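Local coordinates for diaminopimelate decarboxylase (Phaeodactylum tricornutum, PDB 7JPJ), which probably catalyses the pyridoxal 5'-phosphate-dependent decarboxylation of diaminopimelate to lysine, and works as an obligate dimer, at residues A[15-20]-A[332-337]; A[57-62]-A[87-92]. One frame throughout, in Å; residues are numbered along the deposited sequence.

Interaction 1: A[15-20]-A[332-337]; sequences ETAKAC and TILPGS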
loop_
_atom_site.group_PDB
_atom_site.type_symbol
_atom_site.label_atom_id
_atom_site.label_comp_id
_atom_site.label_asym_id
_atom_site.label_seq_id
_atom_site.Cartn_x
_atom_site.Cartn_y
_atom_site.Cartn_z
ATOM N N GLU A 15 19.625 -23.722 6.221
ATOM C CA GLU A 15 20.885 -23.122 6.650
ATOM C C GLU A 15 21.054 -21.721 6.072
ATOM O O GLU A 15 21.484 -20.800 6.776
ATOM C CB GLU A 15 22.059 -24.014 6.243
ATOM C CG GLU A 15 22.229 -25.273 7.087
ATOM C CD GLU A 15 21.289 -26.400 6.679
ATOM O OE1 GLU A 15 20.500 -26.210 5.725
ATOM O OE2 GLU A 15 21.348 -27.481 7.308
ATOM N N THR A 16 20.724 -21.545 4.789
ATOM C CA THR A 16 20.862 -20.234 4.162
ATOM C C THR A 16 19.870 -19.228 4.733
ATOM O O THR A 16 20.161 -18.027 4.769
ATOM C CB THR A 16 20.673 -20.343 2.648
ATOM O OG1 THR A 16 21.282 -21.549 2.172
ATOM C CG2 THR A 16 21.314 -19.157 1.951
ATOM N N ALA A 17 18.697 -19.694 5.171
ATOM C CA ALA A 17 17.707 -18.788 5.748
ATOM C C ALA A 17 18.184 -18.241 7.089
ATOM O O ALA A 17 18.118 -17.032 7.336
ATOM C CB ALA A 17 16.364 -19.503 5.899
ATOM N N LYS A 18 18.665 -19.090 7.989
ATOM C CA LYS A 18 19.211 -18.587 9.271
ATOM C C LYS A 18 20.419 -17.684 9.026
ATOM O O LYS A 18 20.593 -16.755 9.796
ATOM C CB LYS A 18 19.597 -19.716 10.225
ATOM C CG LYS A 18 19.074 -19.588 11.646
ATOM C CD LYS A 18 19.938 -20.316 12.644
ATOM C CE LYS A 18 20.236 -19.497 13.880
ATOM N NZ LYS A 18 20.826 -20.325 14.959
ATOM N N ALA A 19 21.212 -17.944 7.989
ATOM C CA ALA A 19 22.343 -17.062 7.716
ATOM C C ALA A 19 21.875 -15.650 7.380
ATOM O O ALA A 19 22.510 -14.667 7.781
ATOM C CB ALA A 19 23.193 -17.634 6.580
ATOM N N CYS A 20 20.763 -15.532 6.646
ATOM C CA CYS A 20 20.211 -14.217 6.335
ATOM C C CYS A 20 19.673 -13.532 7.583
ATOM O O CYS A 20 19.899 -12.333 7.787
ATOM C CB CYS A 20 19.103 -14.346 5.293
ATOM S SG CYS A 20 19.618 -15.060 3.734
ATOM N N THR A 332 6.957 -21.520 1.581
ATOM C CA THR A 332 7.643 -22.670 2.147
ATOM C C THR A 332 7.952 -22.388 3.608
ATOM O O THR A 332 8.391 -21.287 3.957
ATOM C CB THR A 332 8.940 -22.985 1.387
ATOM O OG1 THR A 332 8.626 -23.387 0.049
ATOM C CG2 THR A 332 9.710 -24.102 2.073
ATOM N N ILE A 333 7.717 -23.381 4.460
ATOM C CA ILE A 333 7.982 -23.278 5.889
ATOM C C ILE A 333 9.192 -24.140 6.212
ATOM O O ILE A 333 9.185 -25.352 5.963
ATOM C CB ILE A 333 6.762 -23.695 6.721
ATOM C CG1 ILE A 333 5.667 -22.638 6.592
ATOM C CG2 ILE A 333 7.158 -23.903 8.177
ATOM C CD1 ILE A 333 4.365 -23.046 7.215
ATOM N N LEU A 334 10.232 -23.515 6.765
ATOM C CA LEU A 334 11.476 -24.170 7.135
ATOM C C LEU A 334 11.635 -24.196 8.652
ATOM O O LEU A 334 11.085 -23.338 9.350
ATOM C CB LEU A 334 12.681 -23.459 6.507
ATOM C CG LEU A 334 12.681 -23.427 4.977
ATOM C CD1 LEU A 334 13.729 -22.461 4.450
ATOM C CD2 LEU A 334 12.894 -24.825 4.413
ATOM N N PRO A 335 12.373 -25.166 9.194
ATOM C CA PRO A 335 12.531 -25.242 10.653
ATOM C C PRO A 335 13.318 -24.057 11.189
ATOM O O PRO A 335 14.364 -23.689 10.648
ATOM C CB PRO A 335 13.286 -26.559 10.863
ATOM C CG PRO A 335 13.987 -26.800 9.564
ATOM C CD PRO A 335 13.063 -26.273 8.508
ATOM N N GLY A 336 12.805 -23.460 12.267
ATOM C CA GLY A 336 13.524 -22.410 12.973
ATOM C C GLY A 336 14.849 -22.855 13.558
ATOM O O GLY A 336 15.609 -22.013 14.050
ATOM N N SER A 337 15.138 -24.156 13.530
ATOM C CA SER A 337 16.449 -24.635 13.948
ATOM C C SER A 337 17.522 -24.256 12.937
ATOM O O SER A 337 18.662 -23.956 13.312
ATOM C CB SER A 337 16.407 -26.148 14.142
ATOM O OG SER A 337 17.635 -26.738 13.755
#
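Ala17 and Lys18, on one side of the helix 14-24, face the end of the strand 331-334 and the turn that leaves it. The CA atoms of Ala17 and Leu334 lie 8.3 Å apart, and those of Lys18 and Gly336 7.8 Å. The strand belongs to the mixed sheet of the beta-rich domain that accompanies the TIM barrel in fold-type III decarboxylases, and Thr332 and Leu334 pair with Val388 and Ile386 of the neighbouring antiparallel strand 386-390. The N-terminal helix thus packs on a sheet most of whose strands come from the C-terminal part of the chain.

Two touches, one apolar and one at the surface, make up the contact, and no hydrogen bond crosses it. The buried one is a methyl-to-methyl meeting: CB of Ala17 points at the strand and lies 4.2 Å from CD1 of Leu334. That branch reaches the helix because the CA-CB bond of Leu334 heads toward it and CD1 continues the chain anti to CA (chi2 168°), while Pro14 at the start of the same helix also touches the leucine.

Closer to solvent, the CD methylene of Lys18 approaches the turn. Ser337, across from it, points its CB away from the helix and meets the lysine with its carbonyl oxygen; its OG is hydrogen-bonded to Asp342 OD2 and Asn339 N. The turn is anchored further by Gly336 N, which bonds to Asp385 OD1, and Glu15 OE2 reaches from the helix to Ser340 N. Lys18 itself bends about the CG-CD bond (chi3 134°), at the methylene that makes the touch: CD stands 3.9 Å from the carbonyl oxygen of Ser337.

Interaction 2: A[57-62]-A[87-92]; sequences YAMKAC and RRAMDA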
loop_
_atom_site.group_PDB
_atom_site.type_symbol
_atom_site.label_atom_id
_atom_site.label_comp_id
_atom_site.label_asym_id
_atom_site.label_seq_id
_atom_site.Cartn_x
_atom_site.Cartn_y
_atom_site.Cartn_z
ATOM N N TYR A 57 16.047 -1.832 -17.046
ATOM C CA TYR A 57 15.422 -2.303 -15.817
ATOM C C TYR A 57 14.421 -1.262 -15.329
ATOM O O TYR A 57 14.780 -0.100 -15.119
ATOM C CB TYR A 57 16.476 -2.578 -14.745
ATOM C CG TYR A 57 15.900 -2.872 -13.374
ATOM C CD1 TYR A 57 14.813 -3.726 -13.219
ATOM C CD2 TYR A 57 16.451 -2.306 -12.234
ATOM C CE1 TYR A 57 14.287 -3.997 -11.968
ATOM C CE2 TYR A 57 15.935 -2.575 -10.980
ATOM C CZ TYR A 57 14.853 -3.419 -10.853
ATOM O OH TYR A 57 14.336 -3.686 -9.606
ATOM N N ALA A 58 13.170 -1.679 -15.157
ATOM C CA ALA A 58 12.127 -0.825 -14.591
ATOM C C ALA A 58 12.320 -0.794 -13.080
ATOM O O ALA A 58 11.729 -1.582 -12.340
ATOM C CB ALA A 58 10.744 -1.340 -14.971
ATOM N N MET A 59 13.154 0.140 -12.612
ATOM C CA MET A 59 13.594 0.129 -11.220
ATOM C C MET A 59 12.454 0.318 -10.229
ATOM O O MET A 59 12.659 0.083 -9.032
ATOM C CB MET A 59 14.641 1.216 -10.977
ATOM C CG MET A 59 14.169 2.618 -11.315
ATOM S SD MET A 59 15.454 3.855 -11.062
ATOM C CE MET A 59 15.700 3.723 -9.294
ATOM N N LYS A 60 11.272 0.741 -10.689
ATOM C CA LYS A 60 10.126 0.877 -9.797
ATOM C C LYS A 60 9.756 -0.440 -9.128
ATOM O O LYS A 60 9.057 -0.431 -8.110
ATOM C CB LYS A 60 8.921 1.424 -10.564
ATOM C CG LYS A 60 8.253 0.406 -11.476
ATOM C CD LYS A 60 7.372 1.079 -12.516
ATOM C CE LYS A 60 6.748 0.062 -13.456
ATOM N NZ LYS A 60 6.103 0.711 -14.629
ATOM N N ALA A 61 10.210 -1.570 -9.674
ATOM C CA ALA A 61 9.905 -2.867 -9.087
ATOM C C ALA A 61 10.767 -3.161 -7.865
ATOM O O ALA A 61 10.315 -3.860 -6.952
ATOM C CB ALA A 61 10.081 -3.966 -10.136
ATOM N N CYS A 62 11.998 -2.642 -7.831
ATOM C CA CYS A 62 12.911 -2.797 -6.703
ATOM C C CYS A 62 14.093 -1.844 -6.846
ATOM O O CYS A 62 15.018 -2.110 -7.626
ATOM C CB CYS A 62 13.414 -4.236 -6.594
ATOM S SG CYS A 62 14.310 -4.549 -5.057
ATOM N N ARG A 87 17.236 10.690 -10.278
ATOM C CA ARG A 87 18.256 11.134 -9.335
ATOM C C ARG A 87 18.710 10.002 -8.425
ATOM O O ARG A 87 19.853 10.005 -7.956
ATOM C CB ARG A 87 17.726 12.305 -8.507
ATOM C CG ARG A 87 17.620 13.621 -9.265
ATOM C CD ARG A 87 17.982 14.804 -8.372
ATOM N NE ARG A 87 17.841 16.087 -9.057
ATOM C CZ ARG A 87 18.837 16.725 -9.667
ATOM N NH1 ARG A 87 20.055 16.200 -9.683
ATOM N NH2 ARG A 87 18.616 17.892 -10.262
ATOM N N ARG A 88 17.836 9.029 -8.164
ATOM C CA ARG A 88 18.215 7.893 -7.331
ATOM C C ARG A 88 19.191 6.976 -8.062
ATOM O O ARG A 88 20.203 6.549 -7.494
ATOM C CB ARG A 88 16.962 7.127 -6.901
ATOM C CG ARG A 88 17.192 6.071 -5.834
ATOM C CD ARG A 88 15.869 5.485 -5.358
ATOM N NE ARG A 88 16.043 4.559 -4.242
ATOM C CZ ARG A 88 15.041 4.012 -3.560
ATOM N NH1 ARG A 88 13.786 4.298 -3.875
ATOM N NH2 ARG A 88 15.293 3.179 -2.562
ATOM N N ALA A 89 18.902 6.666 -9.331
ATOM C CA ALA A 89 19.775 5.781 -10.096
ATOM C C ALA A 89 21.156 6.385 -10.282
ATOM O O ALA A 89 22.156 5.657 -10.300
ATOM C CB ALA A 89 19.155 5.464 -11.457
ATOM N N MET A 90 21.236 7.708 -10.423
ATOM C CA MET A 90 22.536 8.343 -10.581
ATOM C C MET A 90 23.340 8.288 -9.290
ATOM O O MET A 90 24.575 8.326 -9.329
ATOM C CB MET A 90 22.359 9.784 -11.055
ATOM C CG MET A 90 21.971 9.883 -12.519
ATOM S SD MET A 90 21.963 11.569 -13.143
ATOM C CE MET A 90 20.816 12.337 -11.998
ATOM N N ASP A 91 22.664 8.185 -8.142
ATOM C CA ASP A 91 23.376 8.015 -6.880
ATOM C C ASP A 91 24.030 6.643 -6.787
ATOM O O ASP A 91 25.076 6.500 -6.143
ATOM C CB ASP A 91 22.425 8.232 -5.706
ATOM C CG ASP A 91 22.307 9.693 -5.317
ATOM O OD1 ASP A 91 23.211 10.476 -5.682
ATOM O OD2 ASP A 91 21.313 10.062 -4.650
ATOM N N ALA A 92 23.439 5.629 -7.424
ATOM C CA ALA A 92 23.983 4.276 -7.420
ATOM C C ALA A 92 25.086 4.072 -8.452
ATOM O O ALA A 92 25.590 2.950 -8.584
ATOM C CB ALA A 92 22.863 3.261 -7.661
#
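Met59, just after the strand 53-58, bridges to the helix 83-91, and its thioether does nearly all the touching. The strand is part of the parallel sheet of the TIM barrel that forms the pyridoxal-binding domain, and the helix is that of the next beta-alpha unit, following the helix 65-73 and the strand 77-80. Residues 59-61 form a short 3-10 turn just after the strand, and Met59 begins it.

From CA, the bond to CB points toward the helix, the two backbones standing 8.5 Å apart between the CA atoms of Met59 and Ala89. CG sits between the backbone N and the carbonyl carbon (chi1 58°), and the chain then runs straight to SD, carrying the sulfur across the gap. SD lies 4.1 Å from CB of Ala89, a methyl that itself points back at Met59. A bend at chi3 (-64°) swings CE aside to the preceding residue of the helix, where it comes within 4.3 Å of CD of Arg88. The buried side chain also touches Leu68 and Glu85.

Arg88 meets Met59 through its CD methylene. Its extended chain carries the guanidinium on to the dimer interface, where NH2 forms a salt bridge with Glu437 of the second subunit and NH1 a hydrogen bond with Ser406 of that subunit. Next to Met59, Lys60 is the predicted attachment point of pyridoxal phosphate, with no cofactor bound to it in this structure. The backbone of the turn is braced by Tyr57: CA of Met59 lies 3.6 Å above the ring plane of Tyr57, toward its rim, and the tyrosine OH donates a 2.6 Å hydrogen bond to the carbonyl oxygen of Cys62.

The two contacts occupy the two structural parts of the subunit, with centres 30 Å apart and nearest atoms about 15 Å from each other. Interaction 1 joins the helix 14-24 to the mixed sheet, whereas interaction 2 lies within the parallel barrel, and the two share no helix, strand or sheet. Both segments of interaction 2 fall within the 311 residues that separate the segments of interaction 1: the polypeptide starts beside the mixed sheet, builds the barrel and then returns to complete that sheet. Interaction 1 therefore brings distant sequence together without touching the other subunit, while 57-62 and 87-92 are a local pairing that also reaches the dimer partner.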